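Local coordinates for short chain dehydrogenase (A0QTM2 homolog) (Mycobacterium thermoresistibile, PDB 3SC4), which is a short-chain dehydrogenase with a Rossmann-type fold, an oxidoreductase that probably uses NAD(H) or NADP(H) as cofactor, at residues R155-Y166 against V270-N278; D247-S258 against P277-P285. All coordinates share one frame; numbering follows the deposited sequence. Where two conformers were deposited one is given.

Interaction 1 of 2, residues R155-Y166 against V270-N278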
# COMPACT_ATOMS: atom_id res chain seq x y z
N ARG B 155 -10.64 -4.87 -2.26
CA ARG B 155 -11.79 -4.64 -3.14
C ARG B 155 -11.43 -3.49 -4.09
O ARG B 155 -11.08 -2.39 -3.65
CB ARG B 155 -12.98 -4.23 -2.28
CG ARG B 155 -13.45 -5.30 -1.27
CD ARG B 155 -14.50 -6.14 -1.95
NE ARG B 155 -15.69 -6.18 -1.14
CZ ARG B 155 -16.92 -6.33 -1.59
NH1 ARG B 155 -17.21 -6.43 -2.88
NH2 ARG B 155 -17.90 -6.37 -0.70
N LEU B 156 -11.53 -3.74 -5.39
CA LEU B 156 -11.00 -2.85 -6.42
C LEU B 156 -12.04 -2.09 -7.21
O LEU B 156 -11.69 -1.25 -8.06
CB LEU B 156 -10.15 -3.66 -7.40
CG LEU B 156 -8.90 -4.32 -6.82
CD1 LEU B 156 -8.22 -5.19 -7.90
CD2 LEU B 156 -7.96 -3.26 -6.25
N GLU B 157 -13.32 -2.39 -6.95
CA GLU B 157 -14.40 -1.63 -7.54
C GLU B 157 -14.30 -0.18 -7.00
O GLU B 157 -13.93 0.04 -5.85
CB GLU B 157 -15.77 -2.24 -7.21
CG GLU B 157 -15.94 -3.74 -7.63
CD GLU B 157 -15.42 -4.78 -6.58
OE1 GLU B 157 -15.03 -4.43 -5.44
OE2 GLU B 157 -15.39 -5.98 -6.92
N PRO B 158 -14.59 0.80 -7.87
CA PRO B 158 -14.45 2.23 -7.52
C PRO B 158 -15.00 2.67 -6.17
O PRO B 158 -14.35 3.45 -5.47
CB PRO B 158 -15.21 2.91 -8.66
CG PRO B 158 -14.89 2.03 -9.84
CD PRO B 158 -14.86 0.61 -9.31
N LYS B 159 -16.17 2.17 -5.78
CA LYS B 159 -16.77 2.62 -4.52
C LYS B 159 -15.85 2.33 -3.33
O LYS B 159 -15.89 3.06 -2.35
CB LYS B 159 -18.17 2.01 -4.30
CG LYS B 159 -18.26 0.47 -4.37
CD LYS B 159 -19.60 -0.05 -3.75
CE LYS B 159 -20.16 -1.29 -4.50
NZ LYS B 159 -21.65 -1.57 -4.21
N TRP B 160 -15.02 1.31 -3.44
CA TRP B 160 -14.18 0.88 -2.32
C TRP B 160 -12.83 1.56 -2.26
O TRP B 160 -12.10 1.36 -1.30
CB TRP B 160 -13.93 -0.60 -2.39
CG TRP B 160 -15.15 -1.42 -2.43
CD1 TRP B 160 -15.51 -2.29 -3.41
CD2 TRP B 160 -16.18 -1.48 -1.44
NE1 TRP B 160 -16.70 -2.90 -3.09
CE2 TRP B 160 -17.15 -2.41 -1.90
CE3 TRP B 160 -16.40 -0.83 -0.23
CZ2 TRP B 160 -18.32 -2.71 -1.18
CZ3 TRP B 160 -17.59 -1.13 0.50
CH2 TRP B 160 -18.52 -2.07 0.01
N LEU B 161 -12.48 2.36 -3.27
CA LEU B 161 -11.15 2.94 -3.36
C LEU B 161 -11.12 4.32 -2.71
O LEU B 161 -10.55 5.24 -3.23
CB LEU B 161 -10.68 2.97 -4.82
CG LEU B 161 -10.49 1.57 -5.42
CD1 LEU B 161 -10.20 1.60 -6.93
CD2 LEU B 161 -9.41 0.81 -4.69
N ARG B 162 -11.64 4.41 -1.52
CA ARG B 162 -12.03 5.67 -0.90
C ARG B 162 -12.24 5.34 0.58
O ARG B 162 -12.70 4.24 0.90
CB ARG B 162 -13.37 6.06 -1.48
CG ARG B 162 -13.53 7.51 -1.82
CD ARG B 162 -14.85 7.76 -2.60
NE ARG B 162 -15.06 9.20 -2.75
CZ ARG B 162 -16.05 9.77 -3.44
NH1 ARG B 162 -16.95 9.03 -4.07
NH2 ARG B 162 -16.13 11.09 -3.48
N PRO B 163 -11.85 6.24 1.50
CA PRO B 163 -11.05 7.43 1.26
C PRO B 163 -9.62 7.00 1.14
O PRO B 163 -9.22 6.04 1.75
CB PRO B 163 -11.30 8.29 2.50
CG PRO B 163 -11.67 7.33 3.55
CD PRO B 163 -12.27 6.11 2.90
N THR B 164 -8.85 7.74 0.38
CA THR B 164 -7.57 7.28 -0.15
C THR B 164 -6.49 7.00 0.90
O THR B 164 -5.93 5.92 0.93
CB THR B 164 -7.08 8.27 -1.21
OG1 THR B 164 -8.05 8.29 -2.26
CG2 THR B 164 -5.74 7.86 -1.74
N PRO B 165 -6.22 7.94 1.78
CA PRO B 165 -5.18 7.66 2.78
C PRO B 165 -5.43 6.40 3.58
O PRO B 165 -4.54 5.55 3.71
CB PRO B 165 -5.25 8.90 3.69
CG PRO B 165 -5.87 9.95 2.83
CD PRO B 165 -6.85 9.25 1.97
N TYR B 166 -6.61 6.27 4.13
CA TYR B 166 -6.95 5.12 4.96
C TYR B 166 -7.02 3.84 4.14
O TYR B 166 -6.53 2.83 4.58
CB TYR B 166 -8.28 5.37 5.70
CG TYR B 166 -8.63 4.34 6.74
CD1 TYR B 166 -7.79 4.09 7.80
CD2 TYR B 166 -9.82 3.65 6.66
CE1 TYR B 166 -8.13 3.12 8.78
CE2 TYR B 166 -10.18 2.70 7.60
CZ TYR B 166 -9.33 2.41 8.66
OH TYR B 166 -9.70 1.46 9.60
N VAL B 270 -22.92 -1.94 8.25
CA VAL B 270 -21.81 -2.63 7.60
C VAL B 270 -20.48 -1.94 7.83
O VAL B 270 -20.39 -0.72 7.84
CB VAL B 270 -22.03 -2.84 6.05
CG1 VAL B 270 -23.13 -3.84 5.81
CG2 VAL B 270 -22.31 -1.50 5.31
N ASP B 271 -19.44 -2.73 7.99
CA ASP B 271 -18.07 -2.20 8.09
C ASP B 271 -17.70 -1.63 6.72
O ASP B 271 -18.36 -1.92 5.71
CB ASP B 271 -17.13 -3.34 8.50
CG ASP B 271 -15.77 -2.87 9.01
OD1 ASP B 271 -15.52 -1.67 9.17
OD2 ASP B 271 -14.92 -3.75 9.30
N LEU B 272 -16.67 -0.81 6.66
CA LEU B 272 -16.05 -0.46 5.39
C LEU B 272 -15.59 -1.75 4.68
O LEU B 272 -15.18 -2.70 5.33
CB LEU B 272 -14.84 0.43 5.61
CG LEU B 272 -15.05 1.81 6.25
CD1 LEU B 272 -13.73 2.61 6.27
CD2 LEU B 272 -16.15 2.59 5.55
N TRP B 273 -15.69 -1.75 3.35
CA TRP B 273 -15.21 -2.85 2.50
C TRP B 273 -16.06 -4.12 2.61
O TRP B 273 -15.62 -5.18 2.24
CB TRP B 273 -13.69 -3.14 2.71
CG TRP B 273 -12.88 -1.94 2.38
CD1 TRP B 273 -12.81 -1.34 1.17
CD2 TRP B 273 -12.08 -1.14 3.27
NE1 TRP B 273 -12.02 -0.22 1.23
CE2 TRP B 273 -11.54 -0.08 2.50
CE3 TRP B 273 -11.74 -1.23 4.63
CZ2 TRP B 273 -10.70 0.91 3.05
CZ3 TRP B 273 -10.90 -0.23 5.17
CH2 TRP B 273 -10.39 0.82 4.37
N VAL B 274 -17.29 -3.97 3.08
CA VAL B 274 -18.19 -5.09 3.25
C VAL B 274 -19.57 -4.75 2.71
O VAL B 274 -20.09 -3.64 2.94
CB VAL B 274 -18.26 -5.49 4.73
CG1 VAL B 274 -19.43 -6.46 4.98
CG2 VAL B 274 -16.92 -6.10 5.14
N ASP B 275 -20.16 -5.69 1.98
CA ASP B 275 -21.50 -5.48 1.38
C ASP B 275 -22.64 -5.74 2.34
O ASP B 275 -23.66 -5.10 2.24
CB ASP B 275 -21.71 -6.38 0.14
CG ASP B 275 -20.96 -5.88 -1.12
OD1 ASP B 275 -20.98 -4.63 -1.36
OD2 ASP B 275 -20.38 -6.73 -1.85
N SER B 276 -22.47 -6.70 3.24
CA SER B 276 -23.58 -7.17 4.09
C SER B 276 -23.14 -7.43 5.50
O SER B 276 -22.06 -7.92 5.73
CB SER B 276 -24.16 -8.49 3.54
OG SER B 276 -24.53 -8.36 2.18
N PRO B 277 -24.02 -7.16 6.46
CA PRO B 277 -23.66 -7.42 7.85
C PRO B 277 -23.52 -8.90 8.21
O PRO B 277 -22.86 -9.22 9.18
CB PRO B 277 -24.79 -6.76 8.63
CG PRO B 277 -25.94 -6.78 7.68
CD PRO B 277 -25.39 -6.64 6.33
N ASN B 278 -24.13 -9.79 7.42
CA ASN B 278 -24.03 -11.23 7.66
C ASN B 278 -23.51 -11.98 6.45
O ASN B 278 -23.58 -11.47 5.33
CB ASN B 278 -25.38 -11.80 8.07
CG ASN B 278 -25.84 -11.28 9.41
OD1 ASN B 278 -25.05 -11.10 10.33
ND2 ASN B 278 -27.12 -11.04 9.54
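Trp-273 wedges its indole between Trp-160 and Tyr-166, on a type II beta turn of the C-terminal tail, Asp-271 to Val-274, that docks beside the start of helix 164-183 in this Rossmann-type short-chain dehydrogenase. Tyr-166 opens a Tyr-x-x-x-Lys sequence that ends at Lys-170, matching the family signature, and Trp-273 also touches Lys-170. Trp-273 takes the third position of the turn, with positive phi. Past CB and CG, its five-membered ring turns CD1 to Trp-160 CB, 3.8 Å away. NE1 then donates to Trp-160 O at 3.0 Å (N-H...O 158°); the acceptor sits near the indole plane and the donor on a carbonyl lone pair. Farther out, Trp-273 CZ3 lies 3.9 Å from Tyr-166 CE2. At the tip, Trp-273 CH2 comes 3.7 Å from Tyr-166 CD2, the two six-membered rings tilted by 28° but slid so far apart that they barely overlap. Leu-272 CB lies over one face of the indole, toward its rim, and Leu-272 CD1 meets the edge of Tyr-166. Trp-273 C and Arg-155 NE lie over one face of the Trp-160 ring toward its rim, and Lys-159 CG over the other, also toward the rim. Arg-155 NE is 3.5 Å from Trp-273 O, and the chain, bent at chi2 and chi3, reaches on to Asp-275 in a salt bridge. Its guanidinium plane stands perpendicular to the carboxylate, and NH2 lies 2.8 Å from Asp-275 OD2, approaching from above the carboxylate plane. The other oxygen, Asp-275 OD1, lies 3.3 Å from Trp-160 CZ2, at the edge of the indole.

Interaction 2 of 2, residues D247-S258 against P277-P285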
# COMPACT_ATOMS: atom_id res chain seq x y z
N ASP B 247 -18.13 -14.91 8.66
CA ASP B 247 -17.98 -16.05 7.75
C ASP B 247 -17.12 -17.16 8.39
O ASP B 247 -17.46 -18.34 8.31
CB ASP B 247 -17.38 -15.61 6.41
CG ASP B 247 -18.18 -14.51 5.76
OD1 ASP B 247 -18.59 -13.57 6.47
OD2 ASP B 247 -18.40 -14.55 4.53
N VAL B 248 -16.02 -16.78 9.01
CA VAL B 248 -15.13 -17.74 9.64
C VAL B 248 -15.89 -18.49 10.72
O VAL B 248 -15.77 -19.73 10.86
CB VAL B 248 -13.90 -17.03 10.23
CG1 VAL B 248 -13.14 -17.94 11.19
CG2 VAL B 248 -13.01 -16.58 9.10
N LEU B 249 -16.70 -17.75 11.47
CA LEU B 249 -17.44 -18.33 12.57
C LEU B 249 -18.49 -19.35 12.10
O LEU B 249 -18.55 -20.44 12.66
CB LEU B 249 -18.05 -17.23 13.46
CG LEU B 249 -16.98 -16.54 14.34
CD1 LEU B 249 -17.49 -15.21 14.88
CD2 LEU B 249 -16.47 -17.44 15.50
N LEU B 250 -19.28 -19.04 11.08
CA LEU B 250 -20.24 -20.02 10.51
C LEU B 250 -19.57 -21.26 9.98
O LEU B 250 -20.09 -22.35 10.15
CB LEU B 250 -21.06 -19.42 9.36
CG LEU B 250 -22.04 -18.35 9.76
CD1 LEU B 250 -22.79 -17.83 8.54
CD2 LEU B 250 -23.01 -18.88 10.80
N GLU B 251 -18.44 -21.09 9.31
CA GLU B 251 -17.70 -22.21 8.74
C GLU B 251 -17.20 -23.15 9.85
O GLU B 251 -17.01 -24.35 9.62
CB GLU B 251 -16.56 -21.69 7.83
CG GLU B 251 -17.08 -21.17 6.45
CD GLU B 251 -16.21 -20.10 5.75
OE1 GLU B 251 -15.07 -19.81 6.19
OE2 GLU B 251 -16.70 -19.54 4.74
N SER B 252 -17.01 -22.59 11.06
CA SER B 252 -16.50 -23.32 12.23
C SER B 252 -17.56 -24.05 13.05
O SER B 252 -17.22 -24.95 13.82
CB SER B 252 -15.76 -22.38 13.18
OG SER B 252 -16.66 -21.65 13.99
N GLY B 253 -18.82 -23.64 12.89
CA GLY B 253 -19.97 -24.30 13.54
C GLY B 253 -20.88 -23.40 14.36
O GLY B 253 -21.91 -23.83 14.84
N VAL B 254 -20.50 -22.14 14.53
CA VAL B 254 -21.40 -21.19 15.16
C VAL B 254 -22.64 -21.04 14.28
O VAL B 254 -22.52 -20.80 13.08
CB VAL B 254 -20.70 -19.84 15.37
CG1 VAL B 254 -21.69 -18.82 15.94
CG2 VAL B 254 -19.48 -20.01 16.29
N THR B 255 -23.84 -21.23 14.84
CA THR B 255 -25.07 -21.04 14.06
C THR B 255 -25.77 -19.74 14.37
O THR B 255 -26.47 -19.18 13.53
CB THR B 255 -26.05 -22.23 14.19
OG1 THR B 255 -26.44 -22.40 15.57
CG2 THR B 255 -25.39 -23.52 13.63
N ASP B 256 -25.57 -19.24 15.58
CA ASP B 256 -26.31 -18.09 16.08
C ASP B 256 -25.35 -16.91 16.25
O ASP B 256 -24.70 -16.79 17.27
CB ASP B 256 -26.95 -18.48 17.41
CG ASP B 256 -27.76 -17.34 18.05
OD1 ASP B 256 -27.95 -16.29 17.40
OD2 ASP B 256 -28.21 -17.51 19.21
N LEU B 257 -25.25 -16.04 15.25
CA LEU B 257 -24.39 -14.86 15.36
C LEU B 257 -24.92 -13.76 16.29
O LEU B 257 -24.18 -12.82 16.60
CB LEU B 257 -24.11 -14.27 13.98
CG LEU B 257 -23.29 -15.11 13.01
CD1 LEU B 257 -23.47 -14.64 11.54
CD2 LEU B 257 -21.81 -15.13 13.42
N SER B 258 -26.17 -13.86 16.74
CA SER B 258 -26.78 -12.82 17.60
C SER B 258 -26.04 -12.65 18.92
O SER B 258 -26.13 -11.60 19.54
CB SER B 258 -28.25 -13.14 17.90
OG SER B 258 -29.06 -12.99 16.75
N PRO B 277 -24.02 -7.16 6.46
CA PRO B 277 -23.66 -7.42 7.85
C PRO B 277 -23.52 -8.90 8.21
O PRO B 277 -22.86 -9.22 9.18
CB PRO B 277 -24.79 -6.76 8.63
CG PRO B 277 -25.94 -6.78 7.68
CD PRO B 277 -25.39 -6.64 6.33
N ASN B 278 -24.13 -9.79 7.42
CA ASN B 278 -24.03 -11.23 7.66
C ASN B 278 -23.51 -11.98 6.45
O ASN B 278 -23.58 -11.47 5.33
CB ASN B 278 -25.38 -11.80 8.07
CG ASN B 278 -25.84 -11.28 9.41
OD1 ASN B 278 -25.05 -11.10 10.33
ND2 ASN B 278 -27.12 -11.04 9.54
N PRO B 279 -22.98 -13.18 6.67
CA PRO B 279 -22.56 -13.96 5.51
C PRO B 279 -23.72 -14.24 4.54
O PRO B 279 -24.90 -14.18 4.95
CB PRO B 279 -22.01 -15.26 6.12
CG PRO B 279 -21.62 -14.85 7.53
CD PRO B 279 -22.63 -13.84 7.94
N PRO B 280 -23.39 -14.51 3.27
CA PRO B 280 -24.43 -14.89 2.31
C PRO B 280 -25.25 -16.05 2.83
O PRO B 280 -24.69 -17.02 3.34
CB PRO B 280 -23.65 -15.31 1.05
CG PRO B 280 -22.21 -14.82 1.24
CD PRO B 280 -22.09 -14.21 2.62
N GLY B 281 -26.58 -15.90 2.75
CA GLY B 281 -27.50 -16.99 3.03
C GLY B 281 -27.69 -17.32 4.50
O GLY B 281 -28.32 -18.33 4.83
N TYR B 282 -27.17 -16.46 5.38
CA TYR B 282 -27.32 -16.64 6.81
C TYR B 282 -28.77 -16.44 7.24
O TYR B 282 -29.35 -15.40 6.92
CB TYR B 282 -26.48 -15.61 7.55
CG TYR B 282 -26.72 -15.60 9.03
CD1 TYR B 282 -26.33 -16.67 9.81
CD2 TYR B 282 -27.35 -14.52 9.64
CE1 TYR B 282 -26.56 -16.68 11.16
CE2 TYR B 282 -27.58 -14.50 11.01
CZ TYR B 282 -27.18 -15.59 11.78
OH TYR B 282 -27.40 -15.60 13.13
N THR B 283 -29.30 -17.43 7.97
CA THR B 283 -30.71 -17.45 8.42
C THR B 283 -30.87 -17.41 9.92
O THR B 283 -32.00 -17.35 10.43
CB THR B 283 -31.42 -18.75 8.03
OG1 THR B 283 -31.30 -18.97 6.62
CG2 THR B 283 -32.90 -18.68 8.41
N GLY B 284 -29.76 -17.47 10.64
CA GLY B 284 -29.83 -17.49 12.09
C GLY B 284 -30.46 -16.21 12.62
O GLY B 284 -30.86 -15.34 11.84
N PRO B 285 -30.56 -16.12 13.95
CA PRO B 285 -31.16 -14.95 14.62
C PRO B 285 -30.33 -13.64 14.50
O PRO B 285 -29.14 -13.63 14.16
CB PRO B 285 -31.27 -15.39 16.10
CG PRO B 285 -30.98 -16.87 16.12
CD PRO B 285 -30.20 -17.20 14.90
OXT PRO B 285 -30.87 -12.56 14.75
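The C-terminal tail folds back on helix 245-252, Pro-279 and Tyr-282 packing against Leu-250 and Leu-257. The helix ends in a Schellman motif at Gly-253, and the tail, bent by a type II beta turn from Pro-279 to Tyr-282, packs against the helix and the loop after it. Leu-250 and Pro-279 meet tip to tip, CD1 to CG 3.4 Å. Leu-257 CD1 comes to Pro-279 CD from the same side of the ring (3.8 Å). Asp-247 OD1, salt-bridged to Arg-197, faces the opposite side, 3.5 Å from Pro-279 CG. The Tyr-282 ring is sandwiched: Leu-257 CD1 makes a CH-pi contact 3.8 Å from the centroid, and Gly-284 N lies over the opposite face. With CG anti to the backbone N (chi1 172°), the ring is directed across to the 247-258 segment, where OH accepts from Leu-257 N at 3.1 Å and donates to Pro-285 O at 2.8 Å. Asp-256 forms an Asx turn with Ser-258 N, and its OD1 also lies 3.3 Å from Pro-285 CG. Because one hydroxyl bonds both the 247-258 backbone and the terminal carboxylate, Tyr-282 ties the chain end to the helix loop, while Leu-257 CD1 and Gly-284 N over its two faces and the two bonds to OH fix the ring's place.

Interactions 1 and 2 lie about 21 Å apart, centre to centre, and are joined by the same tail: residues 270-278 serve the first, 277-285 the second, with Pro-277 and Asn-278 common to both. Along the chain the segments alternate, 155-166, 247-258, 270-278, 277-285, so the two contacts cross in sequence. The polypeptide leaves helix 245-252, which follows strand 242-244, outermost in this chain's parallel sheet, runs out to the start of helix 164-183, then returns to that last helix to finish. Arg-197, in the loop after strand 190-195, bonds to Ser-276 and to Asp-247, linking the two regions. Both contacts thus pack the chain after helix 245-252 onto the Rossmann-type fold.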